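Local coordinates for protein condensin complex subunit 3 (Schizosaccharomyces pombe, PDB 5OQR) that serves as a regulatory subunit of condensin, the complex required to convert interphase chromatin into condensed mitotic chromosomes, at residues L527-Y532 against E563-S568. Sequence-based numbering, arbitrary orientation.
Sequences LYLHCY and EDAISS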
loop_
_atom_site.group_PDB
_atom_site.type_symbol
_atom_site.label_atom_id
_atom_site.label_comp_id
_atom_site.label_asym_id
_atom_site.label_seq_id
_atom_site.Cartn_x
_atom_site.Cartn_y
_atom_site.Cartn_z
ATOM N N LEU A 527 1.285 16.443 -35.625
ATOM C CA LEU A 527 0.345 15.343 -35.808
ATOM C C LEU A 527 -0.217 14.878 -34.472
ATOM O O LEU A 527 -1.433 14.732 -34.312
ATOM C CB LEU A 527 1.034 14.189 -36.534
ATOM C CG LEU A 527 0.200 12.924 -36.745
ATOM C CD1 LEU A 527 -0.996 13.210 -37.635
ATOM C CD2 LEU A 527 1.057 11.834 -37.336
ATOM N N TYR A 528 0.659 14.641 -33.496
ATOM C CA TYR A 528 0.208 14.143 -32.204
ATOM C C TYR A 528 -0.554 15.192 -31.408
ATOM O O TYR A 528 -1.322 14.829 -30.512
ATOM C CB TYR A 528 1.404 13.625 -31.412
ATOM C CG TYR A 528 1.943 12.342 -31.989
ATOM C CD1 TYR A 528 3.086 12.335 -32.773
ATOM C CD2 TYR A 528 1.286 11.140 -31.776
ATOM C CE1 TYR A 528 3.570 11.162 -33.311
ATOM C CE2 TYR A 528 1.759 9.964 -32.309
ATOM C CZ TYR A 528 2.899 9.979 -33.076
ATOM O OH TYR A 528 3.370 8.802 -33.604
ATOM N N LEU A 529 -0.365 16.478 -31.707
ATOM C CA LEU A 529 -1.242 17.496 -31.141
ATOM C C LEU A 529 -2.617 17.442 -31.792
ATOM O O LEU A 529 -3.639 17.569 -31.111
ATOM C CB LEU A 529 -0.623 18.881 -31.311
ATOM C CG LEU A 529 0.708 19.099 -30.595
ATOM C CD1 LEU A 529 1.348 20.388 -31.062
ATOM C CD2 LEU A 529 0.514 19.115 -29.087
ATOM N N HIS A 530 -2.659 17.250 -33.112
ATOM C CA HIS A 530 -3.932 17.053 -33.796
ATOM C C HIS A 530 -4.628 15.788 -33.318
ATOM O O HIS A 530 -5.862 15.718 -33.324
ATOM C CB HIS A 530 -3.705 17.000 -35.306
ATOM C CG HIS A 530 -4.964 16.861 -36.104
ATOM N ND1 HIS A 530 -5.346 15.675 -36.691
ATOM C CD2 HIS A 530 -5.931 17.759 -36.407
ATOM C CE1 HIS A 530 -6.493 15.849 -37.324
ATOM N NE2 HIS A 530 -6.869 17.105 -37.168
ATOM N N CYS A 531 -3.862 14.781 -32.895
ATOM C CA CYS A 531 -4.471 13.565 -32.367
ATOM C C CYS A 531 -5.197 13.834 -31.057
ATOM O O CYS A 531 -6.240 13.231 -30.784
ATOM C CB CYS A 531 -3.407 12.484 -32.173
ATOM S SG CYS A 531 -2.856 11.687 -33.697
ATOM N N TYR A 532 -4.668 14.737 -30.230
ATOM C CA TYR A 532 -5.256 14.946 -28.913
ATOM C C TYR A 532 -6.572 15.709 -29.003
ATOM O O TYR A 532 -7.565 15.328 -28.374
ATOM C CB TYR A 532 -4.281 15.687 -28.003
ATOM C CG TYR A 532 -4.772 15.746 -26.579
ATOM C CD1 TYR A 532 -5.670 16.723 -26.175
ATOM C CD2 TYR A 532 -4.358 14.813 -25.644
ATOM C CE1 TYR A 532 -6.135 16.774 -24.884
ATOM C CE2 TYR A 532 -4.816 14.856 -24.346
ATOM C CZ TYR A 532 -5.705 15.839 -23.973
ATOM O OH TYR A 532 -6.170 15.892 -22.682
ATOM N N GLU A 563 6.179 24.322 -26.797
ATOM C CA GLU A 563 6.107 24.249 -25.341
ATOM C C GLU A 563 4.694 24.519 -24.839
ATOM O O GLU A 563 4.184 23.802 -23.972
ATOM C CB GLU A 563 7.096 25.244 -24.739
ATOM C CG GLU A 563 7.212 25.193 -23.234
ATOM C CD GLU A 563 8.116 26.284 -22.697
ATOM O OE1 GLU A 563 8.035 27.421 -23.207
ATOM O OE2 GLU A 563 8.912 26.004 -21.775
ATOM N N ASP A 564 4.045 25.554 -25.371
ATOM C CA ASP A 564 2.721 25.916 -24.879
ATOM C C ASP A 564 1.668 24.912 -25.328
ATOM O O ASP A 564 0.727 24.616 -24.582
ATOM C CB ASP A 564 2.354 27.324 -25.350
ATOM C CG ASP A 564 3.317 28.377 -24.839
ATOM O OD1 ASP A 564 3.285 28.677 -23.628
ATOM O OD2 ASP A 564 4.102 28.911 -25.651
ATOM N N ALA A 565 1.805 24.377 -26.541
ATOM C CA ALA A 565 0.826 23.418 -27.041
ATOM C C ALA A 565 0.899 22.105 -26.275
ATOM O O ALA A 565 -0.133 21.490 -25.985
ATOM C CB ALA A 565 1.041 23.180 -28.534
ATOM N N ILE A 566 2.107 21.657 -25.939
ATOM C CA ILE A 566 2.256 20.414 -25.192
ATOM C C ILE A 566 1.764 20.595 -23.764
ATOM O O ILE A 566 1.032 19.753 -23.231
ATOM C CB ILE A 566 3.720 19.940 -25.240
ATOM C CG1 ILE A 566 4.048 19.438 -26.649
ATOM C CG2 ILE A 566 3.979 18.845 -24.209
ATOM C CD1 ILE A 566 5.517 19.196 -26.899
ATOM N N SER A 567 2.161 21.695 -23.120
ATOM C CA SER A 567 1.674 21.973 -21.774
ATOM C C SER A 567 0.154 22.058 -21.752
ATOM O O SER A 567 -0.486 21.624 -20.787
ATOM C CB SER A 567 2.293 23.269 -21.256
ATOM O OG SER A 567 3.706 23.180 -21.222
ATOM N N SER A 568 -0.441 22.601 -22.814
ATOM C CA SER A 568 -1.893 22.720 -22.877
ATOM C C SER A 568 -2.566 21.358 -22.759
ATOM O O SER A 568 -3.461 21.166 -21.928
ATOM C CB SER A 568 -2.300 23.410 -24.176
ATOM O OG SER A 568 -3.707 23.395 -24.339
#
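On helix 518-534 the contact rests almost wholly on Leu-529, which packs on Ala-565 and Ile-566 in the first turn of helix 563-574 with both branches of its fork. One branch, CD1, meets the methyl CB of Ala-565 at 3.8 Å, and both residues set out from their backbones toward the opposing helix. The other branch, CD2, lies 4.3 Å from CG1 of Ile-566 and passes over the backbone of Ala-565, 4.0 Å from its O. With CG anti to the carbonyl carbon (chi1 -62°), the fork is extended across the gap; both its methyls sit on Ala-565, and CD2 alone goes on to Ile-566. The CA atoms of Leu-529 and Ile-566 are 7.5 Å apart, a spacing consistent with the small side chain of Ala-565. This is purely apolar packing over a modest 110 Å². Leu-547 of helix 537-554 touches both Leu-529 and Ile-566. One turn further on, Tyr-532 packs against Ile-569, Glu-572 and Ala-573 and extends the same interface.

Polar bonding stays within each helix or turns to other neighbours. Ser-567 folds its OG, which is also hydrogen-bonded to Arg-600, back to Glu-563 O (2.9 Å), on the face of that carbonyl opposite to the one used by Ser-567 N, so one oxygen takes two donors.

Segment 527-532 lies in HEAT repeat 8, and apolar packing of one helix on the next but one, with the intervening helix 537-554 against both, is what stacks the alpha-solenoid.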